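Local coordinates for uncharacterized protein VP1736 (PDB 3LXQ) that is of unknown function but carries a sulfatase-family domain belonging to the alkaline phosphatase clan, at residues Q51-L54 against D55-A59; S61-I64 against D65-P68; L371-E374 against D375-A378. All coordinates share one frame; numbering follows the deposited sequence.

Contact 1: Q51-L54 against D55-A59; sequences QKML and DLVRA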
loop_
_atom_site.group_PDB
_atom_site.type_symbol
_atom_site.label_atom_id
_atom_site.label_comp_id
_atom_site.label_asym_id
_atom_site.label_seq_id
_atom_site.Cartn_x
_atom_site.Cartn_y
_atom_site.Cartn_z
ATOM N N GLN A 51 -10.460 -13.354 22.580
ATOM C CA GLN A 51 -10.872 -14.571 21.892
ATOM C C GLN A 51 -11.896 -14.297 20.799
ATOM O O GLN A 51 -11.658 -14.639 19.642
ATOM C CB GLN A 51 -11.443 -15.581 22.889
ATOM C CG GLN A 51 -11.572 -16.979 22.318
ATOM C CD GLN A 51 -10.323 -17.818 22.544
ATOM O OE1 GLN A 51 -10.357 -18.815 23.273
ATOM N NE2 GLN A 51 -9.212 -17.412 21.930
ATOM N N LYS A 52 -13.027 -13.695 21.169
ATOM C CA LYS A 52 -14.059 -13.318 20.203
ATOM C C LYS A 52 -13.478 -12.459 19.056
ATOM O O LYS A 52 -13.734 -12.722 17.878
ATOM C CB LYS A 52 -15.225 -12.592 20.896
ATOM C CG LYS A 52 -16.322 -12.140 19.934
ATOM C CD LYS A 52 -17.496 -11.497 20.630
ATOM C CE LYS A 52 -18.445 -10.901 19.595
ATOM N NZ LYS A 52 -19.617 -10.229 20.222
HETATM N N MSE A 53 -12.680 -11.459 19.420
HETATM C CA MSE A 53 -12.036 -10.566 18.467
HETATM C C MSE A 53 -11.108 -11.311 17.486
HETATM O O MSE A 53 -11.280 -11.205 16.255
HETATM C CB MSE A 53 -11.311 -9.439 19.230
HETATM C CG MSE A 53 -10.770 -8.307 18.373
HETATM SE SE MSE A 53 -8.944 -8.685 17.768
HETATM C CE MSE A 53 -8.017 -8.193 19.407
ATOM N N LEU A 54 -10.152 -12.072 18.019
ATOM C CA LEU A 54 -9.234 -12.838 17.182
ATOM C C LEU A 54 -9.949 -13.812 16.250
ATOM O O LEU A 54 -9.540 -13.991 15.101
ATOM C CB LEU A 54 -8.214 -13.614 18.020
ATOM C CG LEU A 54 -6.834 -13.023 18.320
ATOM C CD1 LEU A 54 -6.518 -11.816 17.434
ATOM C CD2 LEU A 54 -6.700 -12.665 19.786
ATOM N N ASP A 55 -11.003 -14.454 16.751
ATOM C CA ASP A 55 -11.738 -15.416 15.943
ATOM C C ASP A 55 -12.372 -14.741 14.744
ATOM O O ASP A 55 -12.279 -15.251 13.626
ATOM C CB ASP A 55 -12.785 -16.170 16.781
ATOM C CG ASP A 55 -12.161 -17.163 17.735
ATOM O OD1 ASP A 55 -10.945 -17.437 17.610
ATOM O OD2 ASP A 55 -12.884 -17.671 18.614
ATOM N N LEU A 56 -12.976 -13.576 14.970
ATOM C CA LEU A 56 -13.628 -12.855 13.898
ATOM C C LEU A 56 -12.609 -12.289 12.915
ATOM O O LEU A 56 -12.893 -12.212 11.720
ATOM C CB LEU A 56 -14.543 -11.753 14.442
ATOM C CG LEU A 56 -15.786 -12.249 15.190
ATOM C CD1 LEU A 56 -16.443 -11.091 15.927
ATOM C CD2 LEU A 56 -16.782 -12.942 14.244
ATOM N N VAL A 57 -11.432 -11.907 13.420
ATOM C CA VAL A 57 -10.337 -11.404 12.577
ATOM C C VAL A 57 -9.806 -12.538 11.686
ATOM O O VAL A 57 -9.751 -12.401 10.456
ATOM C CB VAL A 57 -9.217 -10.717 13.434
ATOM C CG1 VAL A 57 -7.956 -10.454 12.627
ATOM C CG2 VAL A 57 -9.732 -9.402 14.035
ATOM N N ARG A 58 -9.460 -13.663 12.302
ATOM C CA ARG A 58 -8.976 -14.822 11.554
ATOM C C ARG A 58 -9.990 -15.341 10.527
ATOM O O ARG A 58 -9.647 -15.543 9.364
ATOM C CB ARG A 58 -8.569 -15.945 12.506
ATOM C CG ARG A 58 -7.241 -15.695 13.221
ATOM C CD ARG A 58 -6.787 -16.957 13.950
ATOM N NE ARG A 58 -7.544 -17.184 15.179
ATOM C CZ ARG A 58 -7.086 -16.942 16.404
ATOM N NH1 ARG A 58 -5.859 -16.472 16.592
ATOM N NH2 ARG A 58 -7.866 -17.169 17.446
ATOM N N ALA A 59 -11.234 -15.546 10.953
ATOM C CA ALA A 59 -12.283 -15.984 10.032
ATOM C C ALA A 59 -12.505 -14.997 8.872
ATOM O O ALA A 59 -12.500 -15.397 7.701
ATOM C CB ALA A 59 -13.588 -16.270 10.778
#
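L54 and R58 stand one turn apart on helix 50-61, and the arginine folds back over the leucine. Because the R58 chain bends at chi3 (-76°), its flat guanidinium turns one face to L54, with NH2 3.6 Å from L54 CB. The backbones of the same pair are joined by an almost straight hydrogen bond from R58 N to L54 O, 2.8 Å long with an angle of 173° at the hydrogen. D55 holds the charged group from a second direction. Its OD1 accepts a hydrogen bond from R58 NH2 at 3.1 Å within a salt bridge, lying somewhat out of the guanidinium plane, while R58 NH1 is given to the carbonyl of P72. Two partners thus limit how the guanidinium can rotate. On its other flank the D55 carboxylate runs past Q51, its OD2 4.0 Å from Q51 CG and its plane within 14° of the amide plane.

Further round the helix, M53, a selenomethionine, lies alongside V57, its SE 3.9 Å from V57 CG2. K52 is stretched out beside L56, with CG 4.1 Å from L56 CD1, before its NZ forms a salt bridge with D426. L56 also packs on helix 422-441, as does L54 through F434. The charged pair D55 and R58, the apolar residues L54, M53 and V57, and the i to i+4 backbone bonds are the marks of an amphipathic alpha-helix.

Contact 2: S61-I64 against D65-P68; sequences STKI and DFDP
An ST turn closing helix 50-61 brings S61 and K63 against the ring of F66, which the chain returns to them three residues after K63. Within the turn, S61 OG accepts the K63 backbone N at 3.0 Å with an angle of 157°, and the same hydroxyl is also bonded to the carbonyl of R58. That oxygen then meets the ring at its edge, in the ring plane, 3.5 Å from F66 CZ. K63 adds a carbon contact, its CB lying 3.4 Å from F66 CZ, and its carbonyl O comes obliquely to within 3.2 Å of F66 CE2. With CG placed beside its own backbone N (chi1 -77°), the phenylalanine side chain reaches back toward the helix end instead of following the chain onward.

T62 is the first residue to leave the helix, with a positive phi of 76°. T62 OG1 donates to a lone pair of S61 O, in the carbonyl plane, at 2.6 Å, and S61 O is bonded to R365 NE as well. The segment belongs to the loop that joins this helix to strand 75-77: D65 shares backbone hydrogen bonds with S76, D67 does so with M74, and F66 also touches N75. The lysine chain, bent at chi2 and chi3, carries NZ to the carbonyl of G364. At the outer bend I64 crosses D65 obliquely, I64 CD1 standing 4.0 Å from D65 CB.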
loop_
_atom_site.group_PDB
_atom_site.type_symbol
_atom_site.label_atom_id
_atom_site.label_comp_id
_atom_site.label_asym_id
_atom_site.label_seq_id
_atom_site.Cartn_x
_atom_site.Cartn_y
_atom_site.Cartn_z
ATOM N N SER A 61 -10.468 -12.893 7.710
ATOM C CA SER A 61 -9.243 -12.789 6.905
ATOM C C SER A 61 -9.239 -13.708 5.659
ATOM O O SER A 61 -8.759 -13.309 4.589
ATOM C CB SER A 61 -7.995 -13.049 7.772
ATOM O OG SER A 61 -7.757 -14.438 7.960
ATOM N N THR A 62 -9.800 -14.913 5.810
ATOM C CA THR A 62 -9.761 -16.009 4.806
ATOM C C THR A 62 -8.401 -16.722 4.735
ATOM O O THR A 62 -8.211 -17.637 3.933
ATOM C CB THR A 62 -10.233 -15.627 3.356
ATOM O OG1 THR A 62 -9.197 -14.924 2.653
ATOM C CG2 THR A 62 -11.548 -14.804 3.358
ATOM N N LYS A 63 -7.467 -16.316 5.580
ATOM C CA LYS A 63 -6.177 -17.000 5.677
ATOM C C LYS A 63 -6.372 -18.431 6.194
ATOM O O LYS A 63 -7.384 -18.731 6.805
ATOM C CB LYS A 63 -5.209 -16.216 6.565
ATOM C CG LYS A 63 -5.016 -14.751 6.176
ATOM C CD LYS A 63 -4.584 -14.558 4.725
ATOM C CE LYS A 63 -3.063 -14.606 4.593
ATOM N NZ LYS A 63 -2.654 -14.358 3.189
ATOM N N ILE A 64 -5.412 -19.310 5.922
ATOM C CA ILE A 64 -5.516 -20.704 6.315
ATOM C C ILE A 64 -4.202 -21.165 6.959
ATOM O O ILE A 64 -3.189 -20.463 6.867
ATOM C CB ILE A 64 -5.922 -21.603 5.109
ATOM C CG1 ILE A 64 -5.000 -21.375 3.901
ATOM C CG2 ILE A 64 -7.373 -21.311 4.680
ATOM C CD1 ILE A 64 -3.727 -22.227 3.890
ATOM N N ASP A 65 -4.239 -22.326 7.614
ATOM C CA ASP A 65 -3.084 -22.920 8.298
ATOM C C ASP A 65 -2.520 -21.989 9.376
ATOM O O ASP A 65 -1.322 -21.701 9.391
ATOM C CB ASP A 65 -1.997 -23.377 7.293
ATOM C CG ASP A 65 -1.002 -24.374 7.894
ATOM O OD1 ASP A 65 -1.254 -24.918 8.992
ATOM O OD2 ASP A 65 0.048 -24.620 7.258
ATOM N N PHE A 66 -3.396 -21.533 10.275
ATOM C CA PHE A 66 -3.007 -20.666 11.387
ATOM C C PHE A 66 -2.202 -21.440 12.445
ATOM O O PHE A 66 -2.419 -22.630 12.645
ATOM C CB PHE A 66 -4.244 -20.039 12.048
ATOM C CG PHE A 66 -4.860 -18.895 11.273
ATOM C CD1 PHE A 66 -4.313 -17.609 11.336
ATOM C CD2 PHE A 66 -6.009 -19.093 10.508
ATOM C CE1 PHE A 66 -4.892 -16.541 10.635
ATOM C CE2 PHE A 66 -6.602 -18.027 9.799
ATOM C CZ PHE A 66 -6.042 -16.752 9.865
ATOM N N ASP A 67 -1.278 -20.756 13.116
ATOM C CA ASP A 67 -0.470 -21.358 14.177
ATOM C C ASP A 67 -0.296 -20.343 15.304
ATOM O O ASP A 67 0.718 -19.652 15.358
ATOM C CB ASP A 67 0.895 -21.799 13.631
ATOM C CG ASP A 67 1.770 -22.488 14.688
ATOM O OD1 ASP A 67 1.315 -22.665 15.845
ATOM O OD2 ASP A 67 2.923 -22.845 14.357
ATOM N N PRO A 68 -1.277 -20.267 16.219
ATOM C CA PRO A 68 -1.320 -19.197 17.213
ATOM C C PRO A 68 -0.370 -19.378 18.407
ATOM O O PRO A 68 -0.381 -18.554 19.333
ATOM C CB PRO A 68 -2.788 -19.188 17.669
ATOM C CG PRO A 68 -3.437 -20.401 17.041
ATOM C CD PRO A 68 -2.362 -21.239 16.429
#

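Contact 3: L371-E374 against D375-A378; sequences LARE and DERA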
loop_
_atom_site.group_PDB
_atom_site.type_symbol
_atom_site.label_atom_id
_atom_site.label_comp_id
_atom_site.label_asym_id
_atom_site.label_seq_id
_atom_site.Cartn_x
_atom_site.Cartn_y
_atom_site.Cartn_z
ATOM N N LEU A 371 -11.311 -15.521 -4.191
ATOM C CA LEU A 371 -11.862 -14.844 -3.064
ATOM C C LEU A 371 -13.331 -14.695 -3.397
ATOM O O LEU A 371 -13.681 -14.103 -4.428
ATOM C CB LEU A 371 -11.197 -13.473 -2.899
ATOM C CG LEU A 371 -11.683 -12.626 -1.716
ATOM C CD1 LEU A 371 -11.136 -13.146 -0.397
ATOM C CD2 LEU A 371 -11.348 -11.137 -1.914
ATOM N N ALA A 372 -14.175 -15.278 -2.552
ATOM C CA ALA A 372 -15.620 -15.238 -2.750
ATOM C C ALA A 372 -16.074 -13.795 -2.654
ATOM O O ALA A 372 -15.447 -12.997 -1.949
ATOM C CB ALA A 372 -16.335 -16.115 -1.701
ATOM N N ARG A 373 -17.129 -13.458 -3.389
ATOM C CA ARG A 373 -17.721 -12.125 -3.327
ATOM C C ARG A 373 -18.027 -11.612 -1.920
ATOM O O ARG A 373 -17.860 -10.420 -1.646
ATOM C CB ARG A 373 -18.992 -12.050 -4.166
ATOM C CG ARG A 373 -18.800 -11.302 -5.470
ATOM C CD ARG A 373 -20.070 -10.609 -5.879
ATOM N NE ARG A 373 -20.430 -9.486 -5.007
ATOM C CZ ARG A 373 -21.523 -9.442 -4.242
ATOM N NH1 ARG A 373 -21.773 -8.375 -3.500
ATOM N NH2 ARG A 373 -22.384 -10.454 -4.215
ATOM N N GLU A 374 -18.500 -12.484 -1.035
ATOM C CA GLU A 374 -18.906 -12.033 0.296
ATOM C C GLU A 374 -17.688 -11.717 1.181
ATOM O O GLU A 374 -17.832 -11.121 2.255
ATOM C CB GLU A 374 -19.829 -13.047 0.981
ATOM C CG GLU A 374 -19.162 -14.363 1.321
ATOM C CD GLU A 374 -19.371 -15.449 0.254
ATOM O OE1 GLU A 374 -19.776 -15.135 -0.910
ATOM O OE2 GLU A 374 -19.124 -16.630 0.610
ATOM N N ASP A 375 -16.508 -12.136 0.718
ATOM C CA ASP A 375 -15.248 -11.862 1.409
ATOM C C ASP A 375 -14.514 -10.593 0.928
ATOM O O ASP A 375 -13.574 -10.117 1.592
ATOM C CB ASP A 375 -14.343 -13.090 1.371
ATOM C CG ASP A 375 -14.928 -14.256 2.160
ATOM O OD1 ASP A 375 -15.470 -14.014 3.269
ATOM O OD2 ASP A 375 -14.850 -15.401 1.667
ATOM N N GLU A 376 -14.956 -10.020 -0.191
ATOM C CA GLU A 376 -14.410 -8.743 -0.642
ATOM C C GLU A 376 -14.621 -7.713 0.448
ATOM O O GLU A 376 -15.697 -7.658 1.029
ATOM C CB GLU A 376 -15.100 -8.277 -1.918
ATOM C CG GLU A 376 -14.852 -9.204 -3.088
ATOM C CD GLU A 376 -15.399 -8.654 -4.390
ATOM O OE1 GLU A 376 -15.740 -7.447 -4.456
ATOM O OE2 GLU A 376 -15.481 -9.454 -5.346
ATOM N N ARG A 377 -13.591 -6.912 0.727
ATOM C CA ARG A 377 -13.658 -5.909 1.803
ATOM C C ARG A 377 -12.527 -4.896 1.730
ATOM O O ARG A 377 -11.460 -5.165 1.147
ATOM C CB ARG A 377 -13.686 -6.560 3.201
ATOM C CG ARG A 377 -12.377 -7.267 3.628
ATOM C CD ARG A 377 -11.397 -6.303 4.347
ATOM N NE ARG A 377 -10.105 -6.958 4.593
ATOM C CZ ARG A 377 -9.090 -7.010 3.729
ATOM N NH1 ARG A 377 -9.177 -6.418 2.538
ATOM N NH2 ARG A 377 -7.964 -7.649 4.071
ATOM N N ALA A 378 -12.774 -3.744 2.347
ATOM C CA ALA A 378 -11.761 -2.718 2.549
ATOM C C ALA A 378 -11.931 -2.110 3.934
ATOM O O ALA A 378 -13.043 -1.661 4.319
ATOM C CB ALA A 378 -11.875 -1.613 1.470
HETATM O O HOH W 1 -15.131 -12.455 -5.501
HETATM O O HOH W 2 -18.166 -8.279 0.232
HETATM O O HOH W 3 -16.668 -8.845 3.134
#
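The carbonyl of A372 receives the backbone N of D375 at 3.0 Å, with an angle of 146° at the hydrogen, and one residue later the N of E376 is held by R373 O at 3.3 Å. These two i to i+3 bonds, with the phi/psi values of R373, E374 and D375, make two overlapping type I beta turns, A372-D375 and R373-E376, which bring the chain to strand 377-382, an outermost strand of a five-stranded antiparallel sheet. Both donors approach from well above the plane of the carbonyl they use, neither lying on a lone pair. A further bond from E376 N to A372 O is weak.

Three waters link backbone carbonyls of 371-374 to E376. Water 1 donates to E376 OE2 at 3.0 Å and lies close to the carbonyl of L371 as well. Waters 2 and 3 sit 2.7 Å and 2.6 Å from E376 O, also reaching the carbonyls of R373 and E374 respectively. Each has more acceptors nearby than it has protons, so not every such bond can be made at once. E376 is the hub of this network: OE1 pairs with R391 in a salt bridge and accepts from the backbone of I340.

The side chains of R373 and E376 cross, their guanidinium and carboxylate planes 81° apart, but the charged atoms do not meet, and it is R373 CG that comes to 3.8 Å from E376 OE2. The side chains of E374 and D375 lie side by side, pointing the same way, a closeness of like charge that probably costs some energy. L371 reaches forward across the turn because its CG lies opposite the backbone N (chi1 -180°), bringing CD1 to 3.7 Å from D375 CB. The methyl CB of A372 approaches D375 OD2 to 3.7 Å.

All three contacts are local, yet they differ with their place in the fold. Contact 1, partly buried, has an apolar flank against helix 422-441, and helical backbone bonds dominate it. Contacts 2 and 3 lie at the surface: contact 2 relies on an aromatic ring set against a helix end, contact 3 on backbone turn bonds and ordered water. Contact 1 lies within helix 50-61 and contact 2 takes up the chain at its end; R58 CG lies 3.6 Å from F66 CE1. Contact 2 meets contact 3 through T62 CG2, 3.6 Å from D375 CG, whereas contacts 1 and 3 stay about 6 Å apart at their nearest atoms. Contact 2 therefore bridges helix and sheet approach.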